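Local coordinates for protein phenazine-1-carboxylate N-methyltransferase (Pseudomonas aeruginosa, PDB 2IP2) that transfers a methyl group from S-adenosyl-L-methionine to phenazine-1-carboxylate, forming 5-methylphenazine-1-carboxylate on the route to pyocyanin, and works as a homodimer, at residues Ser39-Asp44 / Ala48-Ser53; Asp131-Leu136 / Met293-Arg298; Leu155-Ile160 / Leu238-Ile243; Gly204-Asn209 / Val219-Gly224; Leu246-Ser251 / Val306-Arg311. All coordinates share one frame; numbering follows the deposited sequence. Where two conformers were deposited one is given.

All five contacts are partly buried, yet their depth and chemistry differ. Contact 3 lies closest to the middle of the chain, its centre about 9 Å from the chain's centre, and it sets an aromatic ring against polar groups beside the predicted cofactor pocket. Contacts 3 and 4 both reach the seven-stranded sheet, contact 4 at its outer strand 219-223, where one leucine methyl does the work. Contact 2 joins two helix ends by aromatic and cysteine packing plus a bridging water. Contact 5, nearer the surface, combines a salt bridge with leucine packing and touches contact 3 through Ile243. Contact 1 stands apart, in the dimerisation domain, and shares with contact 2 a border on the second subunit.

Contact 1: Ser39-Asp44 / Ala48-Ser53; sequences SGIDSD and AAAVGS
Ile41, in the loop between helices 33-38 and 44-51, meets Ala50 on the second of them, and its side chain can be followed outward branch by branch. Its CB already faces the helix of residues 44-51, but at 5.4 Å from Ala50 CB it stays outside contact range. From there the two branches divide. CG2 lies anti to the backbone N and makes the single apolar touch, 4.4 Å from Ala50 CB. CG1 goes the other way, staying beside the backbone N (chi1 -59°), and chi2 of 167° then extends the chain to CD1, which ends 4.8 Å from Ala50 CB, alongside rather than against it. Leu36, Thr46 and Leu47 pack on the same isoleucine.

The second tie is made by the backbone. Ala48 N donates to Asp44 O at 2.9 Å with an N-H...O angle of 159°, the ordinary bond of a first helical turn, and Ala48 CB lies 3.2 Å from Asp44 O. Ser43 occupies the N-cap position ahead of this turn, and Gly40, with positive phi, closes the previous helix in a Schellman motif. At the far end Ser53 N returns to Ala48 O at 2.9 Å, while Gly52 takes a positive phi. The Asp44 carboxylate is engaged elsewhere, by Tyr79 OH and His59 ND1, and Ser53 OG bonds to Leu117 O of the second subunit.

The chemistry is therefore mostly local: one i to i+4 helical bond ties Asp44 to Ala48, and one loose methyl contact lays the interhelical loop of the dimerisation domain against the short helix it leads into.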
# COMPACT_ATOMS: atom_id res chain seq x y z
N SER A 39 13.30 -20.30 -13.71
CA SER A 39 14.40 -20.94 -14.48
C SER A 39 15.41 -21.70 -13.61
O SER A 39 16.40 -22.26 -14.12
CB SER A 39 15.14 -19.90 -15.31
OG SER A 39 15.95 -19.05 -14.50
N GLY A 40 15.18 -21.68 -12.30
CA GLY A 40 16.01 -22.40 -11.31
C GLY A 40 17.10 -21.62 -10.60
O GLY A 40 17.92 -22.19 -9.89
N ILE A 41 17.12 -20.30 -10.78
CA ILE A 41 18.06 -19.45 -10.05
C ILE A 41 17.31 -19.09 -8.75
O ILE A 41 16.32 -18.31 -8.76
CB ILE A 41 18.37 -18.19 -10.83
CG1 ILE A 41 18.95 -18.54 -12.21
CG2 ILE A 41 19.33 -17.26 -10.02
CD1 ILE A 41 19.00 -17.35 -13.19
N ASP A 42 17.68 -19.74 -7.67
CA ASP A 42 16.71 -19.93 -6.59
C ASP A 42 17.32 -19.91 -5.18
O ASP A 42 16.71 -20.37 -4.20
CB ASP A 42 15.88 -21.17 -6.81
CG ASP A 42 16.69 -22.45 -6.64
OD1 ASP A 42 17.88 -22.36 -6.32
OD2 ASP A 42 16.13 -23.53 -6.88
N SER A 43 18.49 -19.31 -5.09
CA SER A 43 19.03 -18.95 -3.76
C SER A 43 19.34 -17.45 -3.65
O SER A 43 19.48 -16.76 -4.67
CB SER A 43 20.32 -19.75 -3.45
OG SER A 43 21.38 -19.28 -4.26
N ASP A 44 19.54 -16.96 -2.43
CA ASP A 44 19.89 -15.52 -2.23
C ASP A 44 21.15 -15.18 -2.99
O ASP A 44 21.22 -14.17 -3.64
CB ASP A 44 20.07 -15.19 -0.74
CG ASP A 44 18.84 -15.48 0.09
OD1 ASP A 44 17.73 -15.37 -0.46
OD2 ASP A 44 18.96 -15.80 1.30
N ALA A 48 21.14 -12.72 -6.20
CA ALA A 48 21.94 -11.53 -6.04
C ALA A 48 22.94 -11.27 -7.15
O ALA A 48 23.06 -10.13 -7.64
CB ALA A 48 22.60 -11.46 -4.62
N ALA A 49 23.64 -12.34 -7.56
CA ALA A 49 24.63 -12.26 -8.63
C ALA A 49 23.90 -11.96 -9.91
O ALA A 49 24.38 -11.17 -10.77
CB ALA A 49 25.42 -13.59 -8.77
N ALA A 50 22.73 -12.54 -10.04
CA ALA A 50 21.96 -12.37 -11.27
C ALA A 50 21.44 -10.92 -11.48
O ALA A 50 21.35 -10.48 -12.61
CB ALA A 50 20.84 -13.36 -11.32
N VAL A 51 21.15 -10.21 -10.39
CA VAL A 51 20.53 -8.87 -10.52
C VAL A 51 21.45 -7.71 -10.13
O VAL A 51 21.12 -6.54 -10.38
CB VAL A 51 19.20 -8.80 -9.69
CG1 VAL A 51 18.21 -9.85 -10.16
CG2 VAL A 51 19.48 -8.95 -8.21
N GLY A 52 22.62 -8.03 -9.55
CA GLY A 52 23.60 -7.01 -9.09
C GLY A 52 23.24 -6.47 -7.70
O GLY A 52 23.28 -5.28 -7.45
N SER A 53 22.92 -7.38 -6.80
CA SER A 53 22.60 -7.05 -5.43
C SER A 53 23.51 -7.88 -4.55
O SER A 53 24.54 -8.35 -4.98
CB SER A 53 21.12 -7.36 -5.16
OG SER A 53 20.74 -6.92 -3.87

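Contact 2: Asp131-Leu136 / Met293-Arg298; sequences DFYSYL and MACAGR
Phe132 and Tyr133 approach Cys295 from different sides, and their rings also meet each other. Phe132 CD2 stands 3.8 Å above the plane of the Tyr133 ring, over its centre, while Tyr133 CZ lies in the plane of the Phe132 ring at its edge. Phe132 holds CG anti to its own N (chi1 -176°), which swings the ring away and leaves CB to make the contact: it is 3.3 Å from Ala294 O and 4.1 Å from Cys295 CB. Tyr133 reaches the cysteine with CE2, and the sulfur SG sits 5.3 Å from that ring's centroid, 63° off the normal, an oblique sulfur-aromatic contact. Between the backbones a single water accepts from Phe132 N and donates to Ala294 O, 2.9 Å from each.

Both segments belong to the O-methyltransferase domain, the Tyr133 side chain lying about 8 Å from that of Arg241, which is predicted to bind S-adenosyl-L-methionine. The contact links the start of helix 132-138 to Ala294 near the end of helix 282-295. Phe124 and Phe146 meet the Phe132 ring edge-to-face, and in the following residues Arg298 forms a salt bridge with Glu56 of the second subunit.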
# COMPACT_ATOMS: atom_id res chain seq x y z
N ASP A 131 -1.94 16.09 -19.37
CA ASP A 131 -3.00 15.18 -19.07
C ASP A 131 -2.67 13.77 -19.57
O ASP A 131 -1.89 13.60 -20.52
CB ASP A 131 -4.38 15.69 -19.54
CG ASP A 131 -4.63 15.45 -20.99
OD1 ASP A 131 -4.29 16.34 -21.80
OD2 ASP A 131 -5.16 14.37 -21.34
N PHE A 132 -3.25 12.78 -18.90
CA PHE A 132 -2.90 11.37 -19.12
C PHE A 132 -3.00 10.90 -20.60
O PHE A 132 -2.04 10.33 -21.14
CB PHE A 132 -3.82 10.47 -18.26
CG PHE A 132 -3.48 8.99 -18.34
CD1 PHE A 132 -2.24 8.54 -17.92
CD2 PHE A 132 -4.37 8.08 -18.93
CE1 PHE A 132 -1.88 7.17 -18.00
CE2 PHE A 132 -4.02 6.70 -19.01
CZ PHE A 132 -2.76 6.27 -18.54
N TYR A 133 -4.16 11.09 -21.22
CA TYR A 133 -4.33 10.64 -22.61
C TYR A 133 -3.52 11.46 -23.60
O TYR A 133 -3.05 10.90 -24.59
CB TYR A 133 -5.80 10.55 -23.05
CG TYR A 133 -6.49 9.43 -22.33
CD1 TYR A 133 -6.07 8.11 -22.53
CD2 TYR A 133 -7.51 9.69 -21.39
CE1 TYR A 133 -6.68 7.04 -21.83
CE2 TYR A 133 -8.11 8.65 -20.68
CZ TYR A 133 -7.69 7.33 -20.91
OH TYR A 133 -8.30 6.29 -20.21
N SER A 134 -3.29 12.73 -23.30
CA SER A 134 -2.35 13.53 -24.15
C SER A 134 -0.95 12.95 -24.08
O SER A 134 -0.29 12.80 -25.13
CB SER A 134 -2.31 15.00 -23.77
OG SER A 134 -3.59 15.56 -23.94
N TYR A 135 -0.50 12.63 -22.85
CA TYR A 135 0.80 11.94 -22.59
C TYR A 135 0.95 10.62 -23.34
O TYR A 135 2.02 10.38 -23.91
CB TYR A 135 0.97 11.69 -21.07
CG TYR A 135 2.17 10.90 -20.62
CD1 TYR A 135 3.41 11.51 -20.45
CD2 TYR A 135 2.05 9.54 -20.30
CE1 TYR A 135 4.54 10.76 -20.01
CE2 TYR A 135 3.16 8.79 -19.87
CZ TYR A 135 4.38 9.40 -19.75
OH TYR A 135 5.47 8.67 -19.32
N LEU A 136 -0.06 9.75 -23.30
CA LEU A 136 -0.03 8.46 -24.00
C LEU A 136 0.06 8.61 -25.53
O LEU A 136 0.84 7.90 -26.17
CB LEU A 136 -1.26 7.59 -23.67
CG LEU A 136 -1.34 7.10 -22.21
CD1 LEU A 136 -2.54 6.14 -22.21
CD2 LEU A 136 -0.11 6.42 -21.72
N MET A 293 -7.64 10.01 -10.08
CA MET A 293 -6.21 10.37 -9.88
C MET A 293 -5.48 10.27 -11.22
O MET A 293 -4.57 11.07 -11.49
CB MET A 293 -5.55 9.47 -8.83
CG MET A 293 -4.16 9.98 -8.26
SD MET A 293 -4.46 11.56 -7.44
CE MET A 293 -5.64 11.17 -6.12
N ALA A 294 -5.92 9.34 -12.08
CA ALA A 294 -5.24 9.12 -13.36
C ALA A 294 -5.70 10.11 -14.44
O ALA A 294 -4.89 10.69 -15.13
CB ALA A 294 -5.44 7.74 -13.84
N CYS A 295 -7.00 10.33 -14.56
CA CYS A 295 -7.49 11.07 -15.72
C CYS A 295 -8.84 11.75 -15.51
O CYS A 295 -9.56 12.03 -16.52
CB CYS A 295 -7.63 10.11 -16.88
SG CYS A 295 -8.87 8.83 -16.63
N ALA A 296 -9.20 12.01 -14.26
CA ALA A 296 -10.48 12.71 -13.91
C ALA A 296 -11.69 11.95 -14.44
O ALA A 296 -12.73 12.55 -14.71
CB ALA A 296 -10.49 14.21 -14.47
N GLY A 297 -11.58 10.65 -14.59
CA GLY A 297 -12.76 9.89 -14.94
C GLY A 297 -13.53 9.60 -13.68
O GLY A 297 -13.07 9.93 -12.57
N ARG A 298 -14.71 8.99 -13.84
CA ARG A 298 -15.42 8.41 -12.70
C ARG A 298 -16.29 7.21 -13.11
O ARG A 298 -16.62 7.07 -14.28
CB ARG A 298 -16.29 9.44 -11.98
CG ARG A 298 -17.58 9.88 -12.69
CD ARG A 298 -17.33 11.03 -13.66
NE ARG A 298 -16.36 12.04 -13.19
CZ ARG A 298 -16.66 13.22 -12.63
NH1 ARG A 298 -17.93 13.57 -12.43
NH2 ARG A 298 -15.70 14.05 -12.25
O HOH W 1 -4.40 13.31 -16.24

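Contact 3: Leu155-Ile160 / Leu238-Ile243; sequences LAFHEI and LLSRII
Phe157 is the residue through which helix 154-163 touches Ser240 and Arg241. It keeps CG beside its backbone N (chi1 -72°), and although its CB does not aim at the second segment, the far end of the ring arrives there. CE1 lies 3.4 Å from Ser240 OG, and CZ is 3.5 Å from the same oxygen. Arg241 approaches that end too: its NH2 is 3.4 Å from Phe157 CZ, with the ring and guanidinium planes only 17° apart. The side chains cross obliquely; the arginine chain bends at chi3 (-104°) on the way, and its tip arrives beside the ring. Further along the helix, Ile160 is packed by Leu181 of helix 180-188 and Ile271 of strand 267-272.

Strand 236-240 ends at Ser240, and Arg241 follows with positive phi in the turn beyond. Arg241 is predicted to bind S-adenosyl-L-methionine. The chemistry is van der Waals contact of polar groups with an aromatic ring, so the phenylalanine borders the tip of an arginine predicted to bind the cofactor, with no hydrogen bond between them.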
# COMPACT_ATOMS: atom_id res chain seq x y z
N LEU A 155 -8.29 -10.73 -18.27
CA LEU A 155 -8.92 -11.68 -17.34
C LEU A 155 -10.45 -11.61 -17.47
O LEU A 155 -11.13 -12.64 -17.51
CB LEU A 155 -8.48 -11.43 -15.89
CG LEU A 155 -7.37 -12.29 -15.29
CD1 LEU A 155 -5.99 -11.96 -15.85
CD2 LEU A 155 -7.35 -12.22 -13.77
N ALA A 156 -10.98 -10.39 -17.53
CA ALA A 156 -12.43 -10.22 -17.58
C ALA A 156 -12.92 -10.60 -18.99
O ALA A 156 -13.92 -11.32 -19.13
CB ALA A 156 -12.83 -8.81 -17.23
N PHE A 157 -12.20 -10.11 -20.00
CA PHE A 157 -12.58 -10.35 -21.40
C PHE A 157 -12.66 -11.84 -21.74
O PHE A 157 -13.48 -12.21 -22.55
CB PHE A 157 -11.60 -9.69 -22.39
CG PHE A 157 -11.69 -8.17 -22.45
CD1 PHE A 157 -12.74 -7.46 -21.85
CD2 PHE A 157 -10.69 -7.44 -23.11
CE1 PHE A 157 -12.80 -6.03 -21.93
CE2 PHE A 157 -10.75 -6.04 -23.20
CZ PHE A 157 -11.80 -5.34 -22.59
N HIS A 158 -11.78 -12.67 -21.16
CA HIS A 158 -11.76 -14.09 -21.47
C HIS A 158 -12.97 -14.79 -20.90
O HIS A 158 -13.38 -15.85 -21.42
CB HIS A 158 -10.47 -14.78 -21.01
CG HIS A 158 -9.25 -14.38 -21.79
ND1 HIS A 158 -9.21 -14.37 -23.17
CD2 HIS A 158 -8.02 -13.98 -21.38
CE1 HIS A 158 -8.02 -13.98 -23.57
NE2 HIS A 158 -7.28 -13.73 -22.51
N GLU A 159 -13.54 -14.23 -19.83
CA GLU A 159 -14.82 -14.75 -19.28
C GLU A 159 -16.00 -14.47 -20.17
O GLU A 159 -16.96 -15.23 -20.14
CB GLU A 159 -15.17 -14.19 -17.90
CG GLU A 159 -14.59 -15.00 -16.73
CD GLU A 159 -15.03 -16.46 -16.72
OE1 GLU A 159 -16.23 -16.79 -16.47
OE2 GLU A 159 -14.14 -17.28 -16.99
N ILE A 160 -15.96 -13.39 -20.93
CA ILE A 160 -17.14 -12.98 -21.71
C ILE A 160 -17.69 -14.08 -22.65
O ILE A 160 -18.89 -14.46 -22.57
CB ILE A 160 -16.95 -11.58 -22.37
CG1 ILE A 160 -17.07 -10.51 -21.28
CG2 ILE A 160 -18.02 -11.29 -23.43
CD1 ILE A 160 -16.59 -9.18 -21.69
N LEU A 238 -21.25 -4.93 -28.07
CA LEU A 238 -20.38 -4.86 -26.87
C LEU A 238 -20.00 -3.42 -26.70
O LEU A 238 -19.47 -2.80 -27.64
CB LEU A 238 -19.14 -5.67 -27.18
CG LEU A 238 -19.38 -7.14 -27.51
CD1 LEU A 238 -18.19 -7.66 -28.32
CD2 LEU A 238 -19.78 -7.96 -26.29
N LEU A 239 -20.28 -2.87 -25.51
CA LEU A 239 -20.00 -1.51 -25.11
C LEU A 239 -19.03 -1.60 -23.91
O LEU A 239 -19.47 -1.65 -22.78
CB LEU A 239 -21.32 -0.79 -24.66
CG LEU A 239 -22.12 -0.08 -25.77
CD1 LEU A 239 -22.34 -0.98 -26.99
CD2 LEU A 239 -23.47 0.49 -25.24
N SER A 240 -17.72 -1.71 -24.20
CA SER A 240 -16.73 -2.01 -23.16
C SER A 240 -16.03 -0.73 -22.83
O SER A 240 -15.39 -0.11 -23.71
CB SER A 240 -15.74 -3.07 -23.66
OG SER A 240 -14.64 -3.27 -22.76
N ARG A 241 -16.14 -0.32 -21.57
CA ARG A 241 -15.48 0.88 -21.11
C ARG A 241 -15.75 2.06 -22.04
O ARG A 241 -14.83 2.80 -22.37
CB ARG A 241 -13.97 0.65 -20.99
CG ARG A 241 -13.61 -0.41 -19.99
CD ARG A 241 -12.16 -0.25 -19.51
NE ARG A 241 -11.24 -1.24 -20.10
CZ ARG A 241 -11.16 -2.52 -19.71
NH1 ARG A 241 -11.97 -2.97 -18.75
NH2 ARG A 241 -10.29 -3.35 -20.29
N ILE A 242 -16.99 2.20 -22.50
CA ILE A 242 -17.34 3.25 -23.43
C ILE A 242 -18.39 4.21 -22.83
O ILE A 242 -18.28 5.40 -22.98
CB ILE A 242 -17.70 2.69 -24.85
CG1 ILE A 242 -17.36 3.71 -25.95
CG2 ILE A 242 -19.14 2.22 -24.92
CD1 ILE A 242 -15.84 3.87 -26.30
N ILE A 243 -19.38 3.68 -22.14
CA ILE A 243 -20.43 4.51 -21.57
C ILE A 243 -19.88 5.47 -20.48
O ILE A 243 -20.27 6.65 -20.41
CB ILE A 243 -21.59 3.62 -21.07
CG1 ILE A 243 -22.37 3.05 -22.26
CG2 ILE A 243 -22.52 4.35 -20.08
CD1 ILE A 243 -23.00 4.11 -23.17

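Contact 4: Gly204-Asn209 / Val219-Gly224; sequences GVARDN and VSLVGG
Leu221 CD1 is the one atom of strand 219-223 that meets the helix, and it sits against both Ala206 and Arg207. It lies 3.8 Å from Arg207 N and 4.2 Å from Ala206 CB, so the methyl rests on the helix backbone between the two residues. The arginine then folds over it. CG leaves anti to the backbone N (chi1 -164°), the chain bends at chi3 (-68°), and the guanidinium comes back until Leu221 CD1 stands 3.9 Å above its plane, over the centre. With Arg207 CB also 4.0 Å from Leu221 CD1, backbone, aliphatic root and charged end of one arginine all border a single methyl. The face of the guanidinium is used here, which leaves its N-H bonds pointing elsewhere than at the leucine.

In the next shell, Leu203, Leu210 and Leu214 also pack on Leu221, and Ala206 rests on Met196. At the C-terminal end of the helix, Asn209 ND2 bonds to Glu180 OE2 and Ser178 O.

Strand 219-223 is the outermost strand on this side of the sheet and runs parallel to 193-198, which carries Asp198, predicted to bind S-adenosyl-L-methionine. The helices 204-209 and 211-215 connect those two strands in a beta-alpha-beta crossover of the Rossmann-like methyltransferase fold, and the contact pins the first of these helices to the edge strand it precedes.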
# COMPACT_ATOMS: atom_id res chain seq x y z
N GLY A 204 -5.18 2.20 -36.68
CA GLY A 204 -3.79 1.75 -36.79
C GLY A 204 -3.42 0.64 -35.83
O GLY A 204 -2.96 -0.43 -36.26
N VAL A 205 -3.63 0.87 -34.54
CA VAL A 205 -3.23 -0.08 -33.50
C VAL A 205 -3.93 -1.43 -33.67
O VAL A 205 -3.28 -2.49 -33.67
CB VAL A 205 -3.48 0.44 -32.07
CG1 VAL A 205 -2.96 -0.57 -31.04
CG2 VAL A 205 -2.82 1.84 -31.87
N ALA A 206 -5.24 -1.36 -33.85
CA ALA A 206 -6.06 -2.55 -34.04
C ALA A 206 -5.75 -3.29 -35.34
O ALA A 206 -5.86 -4.52 -35.42
CB ALA A 206 -7.56 -2.19 -33.98
N ARG A 207 -5.39 -2.55 -36.37
CA ARG A 207 -5.12 -3.16 -37.67
C ARG A 207 -3.88 -4.03 -37.49
O ARG A 207 -3.79 -5.12 -38.06
CB ARG A 207 -4.86 -2.03 -38.69
CG ARG A 207 -4.94 -2.42 -40.13
CD ARG A 207 -4.90 -1.14 -41.03
NE ARG A 207 -6.10 -0.30 -40.91
CZ ARG A 207 -7.33 -0.65 -41.32
NH1 ARG A 207 -7.57 -1.84 -41.86
NH2 ARG A 207 -8.34 0.21 -41.17
N ASP A 208 -2.97 -3.57 -36.64
CA ASP A 208 -1.78 -4.31 -36.28
C ASP A 208 -2.06 -5.45 -35.29
O ASP A 208 -1.66 -6.62 -35.52
CB ASP A 208 -0.77 -3.34 -35.68
CG ASP A 208 0.61 -3.92 -35.59
OD1 ASP A 208 0.94 -4.58 -34.55
OD2 ASP A 208 1.40 -3.68 -36.56
N ASN A 209 -2.75 -5.12 -34.19
CA ASN A 209 -2.99 -6.08 -33.11
C ASN A 209 -3.83 -7.26 -33.57
O ASN A 209 -3.68 -8.39 -33.08
CB ASN A 209 -3.65 -5.38 -31.91
CG ASN A 209 -3.67 -6.25 -30.65
OD1 ASN A 209 -2.74 -7.03 -30.41
ND2 ASN A 209 -4.73 -6.12 -29.83
N VAL A 219 -12.94 -10.98 -38.80
CA VAL A 219 -13.33 -9.69 -38.29
C VAL A 219 -13.04 -8.69 -39.38
O VAL A 219 -12.17 -8.94 -40.22
CB VAL A 219 -12.54 -9.34 -36.96
CG1 VAL A 219 -11.06 -9.30 -37.20
CG2 VAL A 219 -12.97 -7.97 -36.36
N SER A 220 -13.78 -7.57 -39.38
CA SER A 220 -13.36 -6.39 -40.13
C SER A 220 -13.38 -5.18 -39.21
O SER A 220 -14.01 -5.24 -38.12
CB SER A 220 -14.31 -6.16 -41.32
OG SER A 220 -15.66 -6.04 -40.91
N LEU A 221 -12.71 -4.10 -39.62
CA LEU A 221 -12.72 -2.86 -38.89
C LEU A 221 -13.55 -1.82 -39.64
O LEU A 221 -13.51 -1.76 -40.86
CB LEU A 221 -11.30 -2.30 -38.69
CG LEU A 221 -10.12 -3.19 -38.28
CD1 LEU A 221 -8.83 -2.35 -37.99
CD2 LEU A 221 -10.48 -3.97 -37.04
N VAL A 222 -14.27 -0.98 -38.92
CA VAL A 222 -14.84 0.20 -39.58
C VAL A 222 -14.51 1.51 -38.85
O VAL A 222 -14.46 1.54 -37.63
CB VAL A 222 -16.35 0.04 -40.01
CG1 VAL A 222 -16.93 -1.25 -39.62
CG2 VAL A 222 -17.24 1.29 -39.69
N GLY A 223 -14.22 2.56 -39.63
CA GLY A 223 -13.92 3.87 -39.06
C GLY A 223 -15.23 4.65 -39.11
O GLY A 223 -15.89 4.67 -40.15
N GLY A 224 -15.60 5.28 -38.02
CA GLY A 224 -16.85 6.00 -38.00
C GLY A 224 -17.11 6.51 -36.61
O GLY A 224 -16.38 6.16 -35.67

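Contact 5: Leu246-Ser251 / Val306-Arg311; sequences LDEAAS and VDLLGR
Ser251, whose side chain rests on Leu308, also holds Asp247 O with two bonds: Ser251 N donates to it at 2.9 Å, and Ser251 OG donates at 2.9 Å from above the carbonyl plane. With its hydroxyl turned back to its own helix, the serine offers its CB to the partner helix, 3.6 Å from Leu308 CD2. Leu308 reaches across because its CG lies anti to the backbone N (chi1 175°). The first turn is fixed further by Asp247 at the N-cap, where OD1 accepts from Ala250 N at 2.7 Å, nearly along its C-O axis.

Next to Leu308, Glu248 and Arg311 form a salt bridge, their chains crossing at about a right angle. OE2, which also borders Leu308 CD1, comes to the guanidinium edge at NH2, though the modelled spacing is too short to be trusted in detail, and the second arm, Arg311 NE to Glu248 OE1 at 3.5 Å, is weak. The carboxylate and guanidinium planes stand 44° apart, so the pairing is skewed rather than flat. Leu308 CA lies 3.9 Å above the guanidinium plane, over its centre, which lays the arginine back on its own helix.

The start of helix 248-261 is thereby joined to the end of helix 302-311. Ile243, in the loop before the first helix, packs on both Ser251 and Leu308, while Leu309 turns to Leu255 and to Val316 of strand 314-322.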
# COMPACT_ATOMS: atom_id res chain seq x y z
N LEU A 246 -19.20 8.99 -21.35
CA LEU A 246 -20.24 9.66 -22.14
C LEU A 246 -21.26 10.35 -21.24
O LEU A 246 -21.65 9.78 -20.23
CB LEU A 246 -20.96 8.65 -23.05
CG LEU A 246 -20.23 7.99 -24.25
CD1 LEU A 246 -21.24 7.11 -25.01
CD2 LEU A 246 -19.62 9.00 -25.17
N ASP A 247 -21.68 11.56 -21.62
CA ASP A 247 -22.80 12.22 -20.91
C ASP A 247 -24.16 11.60 -21.28
O ASP A 247 -24.21 10.67 -22.11
CB ASP A 247 -22.77 13.75 -21.13
CG ASP A 247 -23.08 14.18 -22.58
OD1 ASP A 247 -23.57 13.38 -23.43
OD2 ASP A 247 -22.83 15.38 -22.86
N GLU A 248 -25.24 12.09 -20.66
CA GLU A 248 -26.60 11.63 -20.94
C GLU A 248 -26.96 11.64 -22.41
O GLU A 248 -27.38 10.62 -22.97
CB GLU A 248 -27.62 12.52 -20.20
CG GLU A 248 -28.21 11.90 -18.98
CD GLU A 248 -29.06 10.68 -19.28
OE1 GLU A 248 -30.09 10.77 -20.00
OE2 GLU A 248 -28.71 9.62 -18.74
N ALA A 249 -26.84 12.82 -23.01
CA ALA A 249 -27.14 13.01 -24.43
C ALA A 249 -26.41 11.99 -25.32
O ALA A 249 -27.06 11.31 -26.14
CB ALA A 249 -26.79 14.45 -24.88
N ALA A 250 -25.08 11.94 -25.18
CA ALA A 250 -24.23 11.05 -25.99
C ALA A 250 -24.58 9.58 -25.77
O ALA A 250 -24.67 8.82 -26.75
CB ALA A 250 -22.71 11.34 -25.73
N SER A 251 -24.83 9.19 -24.51
CA SER A 251 -25.18 7.81 -24.20
C SER A 251 -26.50 7.43 -24.82
O SER A 251 -26.69 6.28 -25.22
CB SER A 251 -25.21 7.52 -22.70
OG SER A 251 -23.95 7.78 -22.07
N VAL A 306 -28.24 0.86 -15.19
CA VAL A 306 -29.51 0.18 -15.46
C VAL A 306 -30.57 1.22 -15.89
O VAL A 306 -31.27 1.01 -16.92
CB VAL A 306 -29.92 -0.64 -14.22
CG1 VAL A 306 -31.38 -1.06 -14.28
CG2 VAL A 306 -28.98 -1.90 -14.03
N ASP A 307 -30.67 2.33 -15.15
CA ASP A 307 -31.64 3.40 -15.47
C ASP A 307 -31.36 4.09 -16.81
O ASP A 307 -32.27 4.48 -17.53
CB ASP A 307 -31.65 4.46 -14.38
CG ASP A 307 -32.31 4.00 -13.12
OD1 ASP A 307 -32.92 2.89 -13.14
OD2 ASP A 307 -32.18 4.72 -12.11
N LEU A 308 -30.08 4.23 -17.14
CA LEU A 308 -29.67 4.83 -18.39
C LEU A 308 -30.05 3.91 -19.54
O LEU A 308 -30.55 4.37 -20.59
CB LEU A 308 -28.17 5.14 -18.38
CG LEU A 308 -27.56 5.67 -19.69
CD1 LEU A 308 -28.21 6.95 -20.24
CD2 LEU A 308 -26.03 5.87 -19.56
N LEU A 309 -29.85 2.61 -19.32
CA LEU A 309 -30.23 1.56 -20.31
C LEU A 309 -31.73 1.62 -20.61
O LEU A 309 -32.11 1.66 -21.79
CB LEU A 309 -29.86 0.16 -19.83
CG LEU A 309 -28.34 -0.13 -19.98
CD1 LEU A 309 -28.01 -1.49 -19.39
CD2 LEU A 309 -27.92 -0.07 -21.44
N GLY A 310 -32.55 1.64 -19.55
CA GLY A 310 -34.01 1.80 -19.67
C GLY A 310 -34.39 3.05 -20.44
O GLY A 310 -35.27 2.99 -21.29
N ARG A 311 -33.72 4.17 -20.17
CA ARG A 311 -34.00 5.45 -20.83
C ARG A 311 -33.71 5.28 -22.32
O ARG A 311 -34.36 5.89 -23.19
CB ARG A 311 -33.11 6.53 -20.24
CG ARG A 311 -33.79 7.82 -19.79
CD ARG A 311 -33.41 8.19 -18.37
NE ARG A 311 -32.00 8.54 -18.17
CZ ARG A 311 -31.29 8.19 -17.09
NH1 ARG A 311 -31.84 7.45 -16.13
NH2 ARG A 311 -30.03 8.58 -16.98